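Local coordinates for protein nucleoporin NUP82 (Chaetomium thermophilum, PDB 5CWW) that serves as a structural component of the nuclear pore complex, probably also as a docking partner for transport factors, and is represented here by its N-terminal beta-propeller domain, at residues Val191-Asp196 against Ala255-Pro260; Ile219-Leu224 against Tyr282-Leu287; Asp226-Asp231 against Lys456-Phe461; Gln232-Ser237 against Gln449-Arg454; Val307-Ala312 against Gln328-Trp333. All coordinates share one frame; numbering follows the deposited sequence. Where two conformers were deposited one is given.

Contact 1: Val191-Asp196 against Ala255-Pro260; sequences VTVTED and AAACFP
Val191 and Phe259 make the closest approach here, a methyl group against a ring edge. Val191 CG2 lies in the plane of the phenyl ring, 3.6 Å from Phe259 CE2, with Phe259 CZ only slightly farther at 3.8 Å. The two side chains cross at about a right angle. The isopropyl group has CG1 anti to the backbone N (chi1 178°), which leaves CG2 beside that nitrogen as the branch that meets the ring. Two residues further along the strand the pattern is simpler: Val193 CG2 rests 3.9 Å from Ala257 CB. Consistent with the small methyl, Val193 CA and Ala257 CA are 7.1 Å apart.

The next shell belongs to the two sheets. Leu274, on strand 272-276, touches both Val193 and Ala257, and Leu272 packs on Phe259. Val179 of strand 175-180 touches both Val191 and Phe259, while His181 meets the phenyl ring obliquely. Main-chain placement comes from strand pairing of Val191 and Val193 with 175-180, and Ser177 OG bonds Ala257 N across the gap between sheets. Ala255 and Ala256 form a classic beta bulge against strand 272-276.

All four touching residues are buried, and no hydrogen bond links the two segments. Between them the join of adjacent propeller blades is purely apolar, with Ser177 OG to Ala257 N as a polar tie beside it.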
# COMPACT_ATOMS: atom_id res chain seq x y z
N VAL B 191 3.91 -6.11 7.51
CA VAL B 191 2.91 -5.05 7.43
C VAL B 191 1.76 -5.51 6.55
O VAL B 191 1.97 -5.90 5.40
CB VAL B 191 3.50 -3.74 6.84
CG1 VAL B 191 2.42 -2.67 6.73
CG2 VAL B 191 4.65 -3.25 7.70
N THR B 192 0.55 -5.46 7.10
CA THR B 192 -0.65 -5.75 6.32
C THR B 192 -1.47 -4.47 6.15
O THR B 192 -1.47 -3.60 7.03
CB THR B 192 -1.53 -6.84 6.99
OG1 THR B 192 -1.96 -6.41 8.29
CG2 THR B 192 -0.75 -8.14 7.12
N VAL B 193 -2.14 -4.36 5.02
CA VAL B 193 -2.98 -3.22 4.72
C VAL B 193 -4.31 -3.71 4.15
O VAL B 193 -4.33 -4.57 3.26
CB VAL B 193 -2.31 -2.25 3.71
CG1 VAL B 193 -3.13 -0.98 3.56
CG2 VAL B 193 -0.90 -1.91 4.16
N THR B 194 -5.40 -3.17 4.68
CA THR B 194 -6.74 -3.54 4.24
C THR B 194 -7.32 -2.48 3.32
O THR B 194 -6.80 -1.37 3.24
CB THR B 194 -7.68 -3.72 5.45
OG1 THR B 194 -7.67 -2.54 6.25
CG2 THR B 194 -7.24 -4.90 6.30
N GLU B 195 -8.39 -2.84 2.60
CA GLU B 195 -9.09 -1.90 1.73
C GLU B 195 -9.51 -0.63 2.45
O GLU B 195 -9.44 0.46 1.88
CB GLU B 195 -10.34 -2.55 1.13
CG GLU B 195 -10.07 -3.43 -0.08
CD GLU B 195 -11.34 -3.88 -0.76
OE1 GLU B 195 -12.39 -3.98 -0.07
OE2 GLU B 195 -11.31 -4.14 -1.98
N ASP B 196 -9.92 -0.75 3.71
CA ASP B 196 -10.38 0.41 4.47
C ASP B 196 -9.20 1.11 5.14
O ASP B 196 -9.36 1.80 6.14
CB ASP B 196 -11.43 -0.01 5.51
CG ASP B 196 -10.90 -0.96 6.57
OD1 ASP B 196 -9.87 -1.62 6.32
OD2 ASP B 196 -11.52 -1.04 7.65
N ALA B 255 -5.69 0.25 -2.95
CA ALA B 255 -5.45 -0.69 -4.05
C ALA B 255 -4.22 -1.53 -3.75
O ALA B 255 -4.22 -2.74 -3.97
CB ALA B 255 -5.27 0.06 -5.36
N ALA B 256 -3.16 -0.89 -3.25
CA ALA B 256 -1.93 -1.59 -2.91
C ALA B 256 -1.00 -0.71 -2.10
O ALA B 256 -1.12 0.52 -2.10
CB ALA B 256 -1.23 -2.08 -4.17
N ALA B 257 -0.05 -1.35 -1.42
CA ALA B 257 0.95 -0.64 -0.64
C ALA B 257 2.29 -1.35 -0.78
O ALA B 257 2.34 -2.56 -1.02
CB ALA B 257 0.55 -0.57 0.82
N CYS B 258 3.37 -0.60 -0.65
CA CYS B 258 4.70 -1.18 -0.73
C CYS B 258 5.72 -0.36 0.04
O CYS B 258 5.51 0.83 0.30
CB CYS B 258 5.13 -1.30 -2.19
SG CYS B 258 5.38 0.28 -3.01
N PHE B 259 6.80 -1.02 0.43
CA PHE B 259 8.01 -0.34 0.88
C PHE B 259 8.93 -0.21 -0.33
O PHE B 259 8.83 -1.00 -1.27
CB PHE B 259 8.71 -1.10 2.00
CG PHE B 259 8.04 -0.98 3.33
CD1 PHE B 259 8.13 0.19 4.06
CD2 PHE B 259 7.33 -2.04 3.86
CE1 PHE B 259 7.52 0.31 5.29
CE2 PHE B 259 6.71 -1.93 5.10
CZ PHE B 259 6.81 -0.75 5.81
N PRO B 260 9.82 0.79 -0.31
CA PRO B 260 10.80 0.83 -1.39
C PRO B 260 11.63 -0.44 -1.43
O PRO B 260 11.82 -1.09 -0.39
CB PRO B 260 11.66 2.05 -1.05
CG PRO B 260 10.72 2.94 -0.33
CD PRO B 260 9.85 2.03 0.49

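Contact 2: Ile219-Leu224 against Tyr282-Leu287; sequences IDLKKL and YALCPL
Leu284 presents a fork to the helix that begins at Leu221, and each prong takes one leucine. Its CD1 lies 3.7 Å from Leu221 CD2, and its CD2 lies equally close, 3.7 Å, to Leu224 CD2. Leu224 reaches the fork with CG anti to the backbone N (chi1 180°), whereas Leu221 has its CG beside the nitrogen. A further apolar touch joins the loop: Ile219 CD1 and Leu287 CD1 are 4.0 Å apart, the two side chains running past each other in opposite directions.

No polar bond crosses the contact; within 219-224 a set of them fixes the turn from strand into helix. Asp220 is the N-cap: its OD1 accepts from Lys222 N at 3.1 Å. Lys222 NZ reaches the same Asp220 OD1 at 2.8 Å, on the syn side but from the other face of the carboxylate, so one oxygen is gripped twice. The ammonium has a second partner in Asp196 O. Its charge would tend to hold the carboxylate ionised.

Along 282-287, a cis peptide bond before Pro286 turns the chain before Leu287. Leu272 and Leu274 of strand 272-276 pack on Leu287 and Leu221 respectively, while Leu369 of strand 369-370 touches both Leu224 and Leu284. The contact thus wedges the last strand of one propeller blade, 217-220, with its trailing helix 221-225, against strand 281-284 of the following blade.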
# COMPACT_ATOMS: atom_id res chain seq x y z
N ILE B 219 -2.84 1.37 12.68
CA ILE B 219 -3.11 2.75 12.31
C ILE B 219 -4.29 2.84 11.35
O ILE B 219 -4.27 2.24 10.28
CB ILE B 219 -1.88 3.40 11.63
CG1 ILE B 219 -0.64 3.26 12.51
CG2 ILE B 219 -2.16 4.87 11.32
CD1 ILE B 219 0.65 3.58 11.79
N ASP B 220 -5.31 3.59 11.75
CA ASP B 220 -6.42 3.90 10.86
C ASP B 220 -6.10 5.18 10.10
O ASP B 220 -6.20 6.28 10.65
CB ASP B 220 -7.72 4.05 11.64
CG ASP B 220 -8.95 4.13 10.75
OD1 ASP B 220 -8.80 4.35 9.53
OD2 ASP B 220 -10.07 3.96 11.27
N LEU B 221 -5.69 5.04 8.84
CA LEU B 221 -5.31 6.18 8.02
C LEU B 221 -6.45 7.19 7.85
O LEU B 221 -6.20 8.38 7.64
CB LEU B 221 -4.84 5.71 6.64
CG LEU B 221 -3.66 4.73 6.65
CD1 LEU B 221 -3.24 4.37 5.23
CD2 LEU B 221 -2.47 5.29 7.42
N LYS B 222 -7.69 6.72 7.95
CA LYS B 222 -8.84 7.60 7.79
C LYS B 222 -8.97 8.57 8.97
O LYS B 222 -9.41 9.70 8.80
CB LYS B 222 -10.12 6.77 7.64
CG LYS B 222 -10.08 5.80 6.46
CD LYS B 222 -11.42 5.11 6.24
CE LYS B 222 -11.88 4.34 7.48
NZ LYS B 222 -10.85 3.36 7.94
N LYS B 223 -8.58 8.11 10.16
CA LYS B 223 -8.53 8.99 11.32
C LYS B 223 -7.33 9.92 11.21
O LYS B 223 -7.44 11.13 11.42
CB LYS B 223 -8.43 8.18 12.62
CG LYS B 223 -9.58 7.20 12.86
CD LYS B 223 -9.50 6.61 14.27
CE LYS B 223 -10.60 5.59 14.53
NZ LYS B 223 -10.30 4.25 13.96
N LEU B 224 -6.18 9.34 10.86
CA LEU B 224 -4.93 10.09 10.76
C LEU B 224 -4.99 11.21 9.73
O LEU B 224 -4.44 12.29 9.95
CB LEU B 224 -3.80 9.12 10.40
CG LEU B 224 -2.40 9.71 10.24
CD1 LEU B 224 -1.92 10.36 11.52
CD2 LEU B 224 -1.43 8.62 9.80
N TYR B 282 -0.32 8.08 -1.27
CA TYR B 282 0.04 8.55 0.06
C TYR B 282 1.37 7.94 0.51
O TYR B 282 1.79 6.91 -0.01
CB TYR B 282 -1.05 8.18 1.08
CG TYR B 282 -2.35 8.91 0.89
CD1 TYR B 282 -3.34 8.41 0.05
CD2 TYR B 282 -2.62 10.08 1.58
CE1 TYR B 282 -4.54 9.07 -0.12
CE2 TYR B 282 -3.81 10.75 1.42
CZ TYR B 282 -4.77 10.24 0.57
OH TYR B 282 -5.97 10.90 0.42
N ALA B 283 2.01 8.59 1.47
CA ALA B 283 3.24 8.07 2.06
C ALA B 283 3.22 8.25 3.57
O ALA B 283 2.74 9.25 4.09
CB ALA B 283 4.45 8.77 1.45
N LEU B 284 3.76 7.25 4.28
CA LEU B 284 3.92 7.30 5.73
C LEU B 284 5.39 7.15 6.08
O LEU B 284 6.01 6.14 5.74
CB LEU B 284 3.13 6.18 6.40
CG LEU B 284 1.67 6.35 6.78
CD1 LEU B 284 1.20 5.06 7.43
CD2 LEU B 284 1.45 7.53 7.72
N CYS B 285 5.94 8.13 6.79
CA CYS B 285 7.36 8.09 7.14
C CYS B 285 7.66 8.89 8.40
O CYS B 285 7.23 10.04 8.51
CB CYS B 285 8.19 8.62 5.97
SG CYS B 285 9.94 8.80 6.33
N PRO B 286 8.41 8.31 9.35
CA PRO B 286 9.03 6.98 9.37
C PRO B 286 8.17 5.91 10.03
O PRO B 286 7.80 6.05 11.20
CB PRO B 286 10.30 7.22 10.19
CG PRO B 286 9.90 8.26 11.18
CD PRO B 286 8.80 9.09 10.54
N LEU B 287 7.85 4.85 9.28
CA LEU B 287 7.07 3.74 9.82
C LEU B 287 7.99 2.61 10.23
O LEU B 287 8.61 1.96 9.38
CB LEU B 287 6.05 3.25 8.78
CG LEU B 287 5.13 2.12 9.24
CD1 LEU B 287 4.21 2.58 10.36
CD2 LEU B 287 4.32 1.58 8.07

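Contact 3: Asp226-Asp231 against Lys456-Phe461; sequences DATYLD and KNKRLF
Thr228 and Tyr229, the residues that receive Lys458, are themselves held by one polar atom: Gln232 OE1 accepts from both Thr228 N and Tyr229 N. This double grip fixes the bend from which the two side chains reach across. Lys458 comes over to them as a chain extended beyond CG. Its CE is 3.4 Å from Tyr229 OH and 3.8 Å from Thr228 CG2, while NZ ends 3.7 Å from that same methyl. None of these is a hydrogen bond; the lysine end simply lies against a methyl and a phenol oxygen, crossing Thr228 at about a right angle and the tyrosine more slantwise.

In the threonine OG1 lies beside the backbone N (chi1 -58°), which leaves CG2 anti to it and facing the lysine; OG1 makes a weak hydrogen bond to the backbone of another protein's chain. The same CG2 also sits 3.5 Å above the plane of the Tyr229 ring, offset toward its rim. Methyl, ring and lysine therefore form one small cluster. Lys456 contributes its carbonyl, with O a loose 4.5 Å from Tyr229 CE1.

This is a surface contact, and the pose of Lys458 may owe something to crystal packing. At the start of 226-231, Asp226 OD1 pairs with a basic side chain of that other protein. Of the two irregular segments, the first belongs to the loop between helices 221-225 and 248-251, the second to the loop between strands 437-441 and 469-476, with helix 321-338 alongside through a salt bridge from Lys456 NZ to Glu322.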
# COMPACT_ATOMS: atom_id res chain seq x y z
N ASP B 226 -7.31 13.17 8.90
CA ASP B 226 -8.10 14.32 9.31
C ASP B 226 -7.68 14.85 10.69
O ASP B 226 -8.29 15.78 11.21
CB ASP B 226 -9.58 13.96 9.32
CG ASP B 226 -10.06 13.46 7.96
OD1 ASP B 226 -9.69 14.08 6.94
OD2 ASP B 226 -10.78 12.44 7.93
N ALA B 227 -6.65 14.24 11.26
CA ALA B 227 -6.18 14.60 12.59
C ALA B 227 -5.37 15.89 12.57
O ALA B 227 -4.81 16.26 11.54
CB ALA B 227 -5.36 13.47 13.18
N THR B 228 -5.30 16.54 13.73
CA THR B 228 -4.61 17.82 13.86
C THR B 228 -3.31 17.70 14.65
O THR B 228 -2.32 18.36 14.33
CB THR B 228 -5.51 18.87 14.54
OG1 THR B 228 -6.72 19.03 13.79
CG2 THR B 228 -4.81 20.22 14.64
N TYR B 229 -3.31 16.84 15.67
CA TYR B 229 -2.16 16.71 16.56
C TYR B 229 -1.65 15.28 16.62
O TYR B 229 -2.42 14.33 16.41
CB TYR B 229 -2.53 17.20 17.97
CG TYR B 229 -3.02 18.63 18.00
CD1 TYR B 229 -2.14 19.69 17.88
CD2 TYR B 229 -4.37 18.91 18.15
CE1 TYR B 229 -2.59 21.00 17.90
CE2 TYR B 229 -4.83 20.21 18.18
CZ TYR B 229 -3.94 21.25 18.06
OH TYR B 229 -4.39 22.55 18.08
N LEU B 230 -0.36 15.12 16.89
CA LEU B 230 0.30 13.81 16.83
C LEU B 230 -0.14 12.83 17.92
O LEU B 230 0.15 11.64 17.83
CB LEU B 230 1.83 13.98 16.89
CG LEU B 230 2.45 14.74 18.07
CD1 LEU B 230 2.42 13.96 19.38
CD2 LEU B 230 3.89 15.11 17.75
N ASP B 231 -0.83 13.33 18.94
CA ASP B 231 -1.22 12.49 20.08
C ASP B 231 -2.70 12.11 20.04
O ASP B 231 -3.20 11.49 20.98
CB ASP B 231 -0.89 13.20 21.40
CG ASP B 231 -1.51 14.58 21.50
OD1 ASP B 231 -2.51 14.85 20.81
OD2 ASP B 231 -0.98 15.40 22.27
N LYS B 456 1.87 23.66 20.12
CA LYS B 456 1.83 24.65 19.05
C LYS B 456 0.50 25.39 19.03
O LYS B 456 -0.57 24.78 19.12
CB LYS B 456 2.07 23.98 17.70
CG LYS B 456 1.84 24.88 16.49
CD LYS B 456 2.07 24.13 15.19
CE LYS B 456 1.68 24.97 13.99
NZ LYS B 456 1.82 24.21 12.71
N ASN B 457 0.58 26.72 18.91
CA ASN B 457 -0.61 27.55 18.78
C ASN B 457 -0.84 27.93 17.32
O ASN B 457 0.06 28.43 16.65
CB ASN B 457 -0.47 28.82 19.63
CG ASN B 457 -0.43 28.51 21.12
OD1 ASN B 457 -0.03 27.43 21.53
ND2 ASN B 457 -0.85 29.48 21.93
N LYS B 458 -2.05 27.68 16.83
CA LYS B 458 -2.38 27.94 15.44
C LYS B 458 -2.31 29.43 15.13
O LYS B 458 -2.85 30.25 15.88
CB LYS B 458 -3.77 27.40 15.10
CG LYS B 458 -3.92 25.90 15.33
CD LYS B 458 -5.28 25.40 14.86
CE LYS B 458 -5.44 23.90 15.10
NZ LYS B 458 -6.71 23.37 14.54
N ARG B 459 -1.65 29.77 14.03
CA ARG B 459 -1.50 31.16 13.61
C ARG B 459 -2.39 31.44 12.41
O ARG B 459 -2.38 30.70 11.42
CB ARG B 459 -0.04 31.45 13.27
CG ARG B 459 0.92 31.15 14.41
CD ARG B 459 2.33 31.61 14.10
NE ARG B 459 3.26 31.29 15.18
CZ ARG B 459 4.54 31.64 15.20
NH1 ARG B 459 5.06 32.34 14.20
NH2 ARG B 459 5.30 31.30 16.23
N LEU B 460 -3.17 32.52 12.50
CA LEU B 460 -4.14 32.85 11.46
C LEU B 460 -3.46 33.29 10.17
O LEU B 460 -3.90 32.93 9.08
CB LEU B 460 -5.08 33.95 11.96
CG LEU B 460 -5.87 33.61 13.22
CD1 LEU B 460 -6.63 34.83 13.71
CD2 LEU B 460 -6.83 32.45 12.97
N PHE B 461 -2.39 34.07 10.30
CA PHE B 461 -1.68 34.59 9.13
C PHE B 461 -0.66 33.58 8.60
O PHE B 461 0.23 33.94 7.83
CB PHE B 461 -0.98 35.90 9.49
CG PHE B 461 -1.91 37.00 9.94
CD1 PHE B 461 -3.25 37.00 9.56
CD2 PHE B 461 -1.45 38.03 10.75
CE1 PHE B 461 -4.10 38.01 9.97
CE2 PHE B 461 -2.30 39.03 11.16
CZ PHE B 461 -3.63 39.02 10.78

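Contact 4: Gln232-Ser237 against Gln449-Arg454; sequences QDFGVS and QWLPPR
Phe234 and Leu451 join two long loops of the beta-propeller domain, one leading from helix 221-225 to helix 248-251, the other linking strands 437-441 and 469-476. Leu451 CD1 touches the ring at its far end, 4.1 Å from Phe234 CZ, arriving obliquely. One face of the ring carries Gln232 O, 3.2 Å above the plane of Phe234 and over its centre. Leu224 of helix 221-225 packs on both Phe234 and Leu451, binding the pair to the helix behind.

An Asx turn spans Phe234. Asp233 OD1 accepts from Gly235 N at 3.2 Å, and the donor approaches well above the carboxylate plane, 62° out of it. The carbonyl oxygen of Phe234 is bonded to Asp220 N. On the facing loop, Leu451 is anchored through its carbonyl oxygen to Gln329 NE2 of helix 321-338.

The second touch is nearer the solvent. Arg454 extends from CG to NE and then turns about CD-NE (chi4 -84°), which brings NH2 over to the aliphatic part of Gln232. Its charge is met elsewhere, by a salt bridge from NE to Asp231 OD1, so the approach to glutamine is one of packing. The amide of Gln232 is likewise engaged elsewhere, its OE1 accepting from Thr228 N and Tyr229 N. The two side chains cross at about a right angle, amide and guanidinium planes 44° apart, with Arg454 NH2 3.4 Å from Gln232 CG.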
# COMPACT_ATOMS: atom_id res chain seq x y z
N GLN B 232 -3.39 12.47 18.97
CA GLN B 232 -4.78 12.06 18.80
C GLN B 232 -4.84 10.56 18.56
O GLN B 232 -3.81 9.91 18.33
CB GLN B 232 -5.44 12.82 17.65
CG GLN B 232 -5.63 14.30 17.91
CD GLN B 232 -6.38 15.00 16.80
OE1 GLN B 232 -5.90 15.97 16.21
NE2 GLN B 232 -7.58 14.52 16.49
N ASP B 233 -6.04 10.01 18.61
CA ASP B 233 -6.23 8.57 18.49
C ASP B 233 -6.21 8.13 17.02
O ASP B 233 -7.03 8.57 16.22
CB ASP B 233 -7.55 8.15 19.14
CG ASP B 233 -8.02 6.79 18.69
OD1 ASP B 233 -7.32 5.80 18.96
OD2 ASP B 233 -9.10 6.72 18.06
N PHE B 234 -5.25 7.26 16.69
CA PHE B 234 -5.14 6.71 15.34
C PHE B 234 -5.31 5.20 15.35
O PHE B 234 -5.15 4.55 14.32
CB PHE B 234 -3.78 7.07 14.73
CG PHE B 234 -3.40 8.51 14.90
CD1 PHE B 234 -4.24 9.52 14.45
CD2 PHE B 234 -2.22 8.86 15.52
CE1 PHE B 234 -3.89 10.84 14.61
CE2 PHE B 234 -1.86 10.18 15.69
CZ PHE B 234 -2.70 11.18 15.23
N GLY B 235 -5.63 4.66 16.52
CA GLY B 235 -5.71 3.22 16.70
C GLY B 235 -7.01 2.63 16.18
O GLY B 235 -7.83 3.33 15.59
N VAL B 236 -7.18 1.34 16.42
CA VAL B 236 -8.36 0.62 15.98
C VAL B 236 -9.00 -0.10 17.16
O VAL B 236 -8.30 -0.65 18.02
CB VAL B 236 -8.03 -0.41 14.88
CG1 VAL B 236 -9.30 -1.11 14.40
CG2 VAL B 236 -7.34 0.27 13.71
N SER B 237 -10.32 -0.08 17.20
CA SER B 237 -11.07 -0.72 18.27
C SER B 237 -11.49 -2.13 17.87
O SER B 237 -12.03 -2.34 16.78
CB SER B 237 -12.30 0.09 18.64
OG SER B 237 -13.10 -0.61 19.57
N GLN B 449 7.98 12.97 8.87
CA GLN B 449 7.09 14.04 9.32
C GLN B 449 6.02 13.52 10.27
O GLN B 449 5.51 12.41 10.12
CB GLN B 449 6.43 14.73 8.12
CG GLN B 449 7.40 15.53 7.26
CD GLN B 449 6.70 16.47 6.30
OE1 GLN B 449 5.62 16.99 6.59
NE2 GLN B 449 7.32 16.70 5.15
N TRP B 450 5.72 14.35 11.27
CA TRP B 450 4.65 14.08 12.23
C TRP B 450 3.72 15.28 12.28
O TRP B 450 4.11 16.39 11.92
CB TRP B 450 5.22 13.81 13.62
CG TRP B 450 6.08 12.59 13.73
CD1 TRP B 450 5.71 11.37 14.20
CD2 TRP B 450 7.47 12.48 13.37
NE1 TRP B 450 6.77 10.50 14.15
CE2 TRP B 450 7.86 11.16 13.65
CE3 TRP B 450 8.41 13.37 12.85
CZ2 TRP B 450 9.16 10.70 13.42
CZ3 TRP B 450 9.70 12.92 12.62
CH2 TRP B 450 10.06 11.59 12.91
N LEU B 451 2.49 15.06 12.74
CA LEU B 451 1.59 16.16 13.01
C LEU B 451 2.15 17.00 14.15
O LEU B 451 2.98 16.52 14.92
CB LEU B 451 0.19 15.65 13.35
CG LEU B 451 -0.59 15.03 12.19
CD1 LEU B 451 -1.78 14.24 12.72
CD2 LEU B 451 -1.04 16.11 11.22
N PRO B 452 1.71 18.26 14.27
CA PRO B 452 2.22 19.13 15.34
C PRO B 452 1.86 18.64 16.74
O PRO B 452 0.89 17.90 16.89
CB PRO B 452 1.53 20.48 15.06
CG PRO B 452 1.10 20.42 13.65
CD PRO B 452 0.82 18.99 13.35
N PRO B 453 2.63 19.05 17.76
CA PRO B 453 2.21 18.82 19.14
C PRO B 453 1.13 19.82 19.55
O PRO B 453 0.99 20.86 18.90
CB PRO B 453 3.50 19.05 19.93
CG PRO B 453 4.26 20.04 19.12
CD PRO B 453 3.94 19.72 17.68
N ARG B 454 0.38 19.51 20.60
CA ARG B 454 -0.68 20.40 21.06
C ARG B 454 -0.09 21.69 21.63
O ARG B 454 -0.81 22.68 21.81
CB ARG B 454 -1.54 19.70 22.11
CG ARG B 454 -2.31 18.52 21.56
CD ARG B 454 -3.14 17.83 22.64
NE ARG B 454 -3.83 16.66 22.12
CZ ARG B 454 -5.00 16.68 21.48
NH1 ARG B 454 -5.62 17.83 21.26
NH2 ARG B 454 -5.54 15.55 21.05

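Contact 5: Val307-Ala312 against Gln328-Trp333; sequences VAKVAA and QQQLEW
Lys309 leaves its helix with CG anti to the backbone N (chi1 -164°), stays extended through CD and CE, and bends only at the last torsion (chi4 -56°). Gln330 answers from the other helix with CG beside its backbone N (chi1 -74°) and the rest of the chain stretched out. The two cross at about a right angle, and what meets is aliphatic lysine against amide oxygen: Lys309 CD is 3.8 Å from Gln330 OE1. This is packing rather than a hydrogen bond. The amide is fixed instead through its nitrogen, since Gln330 NE2 bonds to Ala448 O and Glu447 OE1.

Toward the outside, Val310 takes over. Its CG2 rests 4.2 Å from Leu331 CB, and here the backbones come near each other, Val310 CA and Gln328 CA being 7.1 Å apart. Ala327 touches Val310 as well, and Val326 touches Lys309, so the seam continues one turn back along the second helix.

Helices 298-315 and 321-338 run in opposite directions as a helical hairpin. In sequence the hairpin falls between strands 281-284 and 369-370, neighbours in one blade sheet, and is thus an insertion in that propeller blade. Its second helix faces the body of the domain: Trp333 meets the rings of Trp450 and Trp267, while helix 298-315 packs along its flank, Lys309 also reaching Glu447.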
# COMPACT_ATOMS: atom_id res chain seq x y z
N VAL B 307 20.89 16.85 10.59
CA VAL B 307 21.72 17.97 11.02
C VAL B 307 21.73 19.07 9.97
O VAL B 307 21.62 20.25 10.30
CB VAL B 307 23.18 17.52 11.31
CG1 VAL B 307 24.11 18.72 11.49
CG2 VAL B 307 23.22 16.63 12.55
N ALA B 308 21.87 18.67 8.71
CA ALA B 308 21.91 19.63 7.61
C ALA B 308 20.59 20.39 7.49
O ALA B 308 20.58 21.58 7.18
CB ALA B 308 22.23 18.92 6.31
N LYS B 309 19.48 19.69 7.73
CA LYS B 309 18.17 20.31 7.60
C LYS B 309 17.91 21.30 8.73
O LYS B 309 17.28 22.34 8.52
CB LYS B 309 17.07 19.24 7.57
CG LYS B 309 15.74 19.76 7.05
CD LYS B 309 14.61 18.79 7.31
CE LYS B 309 13.33 19.26 6.63
NZ LYS B 309 12.94 20.63 7.05
N VAL B 310 18.40 20.98 9.92
CA VAL B 310 18.31 21.89 11.06
C VAL B 310 19.12 23.15 10.78
O VAL B 310 18.68 24.26 11.08
CB VAL B 310 18.82 21.23 12.36
CG1 VAL B 310 18.91 22.25 13.50
CG2 VAL B 310 17.92 20.07 12.75
N ALA B 311 20.30 22.97 10.20
CA ALA B 311 21.18 24.09 9.89
C ALA B 311 20.51 25.03 8.89
O ALA B 311 20.48 26.25 9.10
CB ALA B 311 22.51 23.59 9.34
N ALA B 312 19.98 24.47 7.82
CA ALA B 312 19.33 25.25 6.77
C ALA B 312 18.12 26.00 7.32
O ALA B 312 17.87 27.14 6.95
CB ALA B 312 18.92 24.36 5.62
N GLN B 328 12.98 20.14 13.75
CA GLN B 328 12.94 19.85 15.18
C GLN B 328 12.47 18.43 15.47
O GLN B 328 13.10 17.71 16.26
CB GLN B 328 12.01 20.85 15.89
CG GLN B 328 12.72 22.08 16.40
CD GLN B 328 13.68 21.77 17.53
OE1 GLN B 328 13.70 20.66 18.06
NE2 GLN B 328 14.49 22.75 17.91
N GLN B 329 11.38 18.02 14.83
CA GLN B 329 10.81 16.70 15.06
C GLN B 329 11.79 15.60 14.65
O GLN B 329 11.93 14.59 15.35
CB GLN B 329 9.49 16.55 14.30
CG GLN B 329 8.33 17.30 14.94
CD GLN B 329 7.04 17.17 14.15
OE1 GLN B 329 7.06 16.90 12.95
NE2 GLN B 329 5.92 17.34 14.83
N GLN B 330 12.47 15.80 13.53
CA GLN B 330 13.45 14.83 13.05
C GLN B 330 14.64 14.74 13.99
O GLN B 330 15.19 13.66 14.20
CB GLN B 330 13.92 15.20 11.64
CG GLN B 330 12.91 14.93 10.55
CD GLN B 330 13.49 15.13 9.16
OE1 GLN B 330 14.67 15.44 9.01
NE2 GLN B 330 12.67 14.94 8.14
N LEU B 331 15.05 15.88 14.53
CA LEU B 331 16.16 15.91 15.47
C LEU B 331 15.79 15.22 16.78
O LEU B 331 16.61 14.54 17.40
CB LEU B 331 16.59 17.36 15.74
CG LEU B 331 17.71 17.55 16.77
CD1 LEU B 331 18.94 16.73 16.40
CD2 LEU B 331 18.06 19.02 16.89
N GLU B 332 14.53 15.38 17.18
CA GLU B 332 14.02 14.73 18.38
C GLU B 332 13.98 13.22 18.19
O GLU B 332 14.37 12.45 19.07
CB GLU B 332 12.63 15.27 18.72
CG GLU B 332 12.09 14.79 20.06
CD GLU B 332 10.79 15.48 20.43
OE1 GLU B 332 10.33 16.35 19.65
OE2 GLU B 332 10.23 15.16 21.50
N TRP B 333 13.52 12.80 17.01
CA TRP B 333 13.50 11.39 16.63
C TRP B 333 14.90 10.78 16.70
O TRP B 333 15.09 9.71 17.28
CB TRP B 333 12.91 11.24 15.23
CG TRP B 333 12.77 9.84 14.74
CD1 TRP B 333 11.73 8.99 14.98
CD2 TRP B 333 13.68 9.12 13.90
NE1 TRP B 333 11.94 7.78 14.36
CE2 TRP B 333 13.14 7.84 13.68
CE3 TRP B 333 14.91 9.44 13.31
CZ2 TRP B 333 13.78 6.88 12.91
CZ3 TRP B 333 15.55 8.48 12.54
CH2 TRP B 333 14.98 7.21 12.35

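Overall arrangement
Contacts 1 and 2, centres 11 Å apart, join the same two blade sheets; Asp196 O of the first accepts from Lys222 NZ of the second at 2.8 Å. Contact 2 passes into contact 4, 9 Å away between centres, through Cys285 O and Gln449 N (3.0 Å) and through Pro286 against Trp450. Contacts 3 and 4 use successive parts of the same two loops and share a backbone bond, Leu230 N to Pro452 O at 3.0 Å. Contact 5 lies about 21 Å from contact 4, centre to centre, and is tied to it by Leu451 O to Gln329 NE2 (3.0 Å) and by Trp333 against Trp450. The series thus runs from between the blades to the helical insertion.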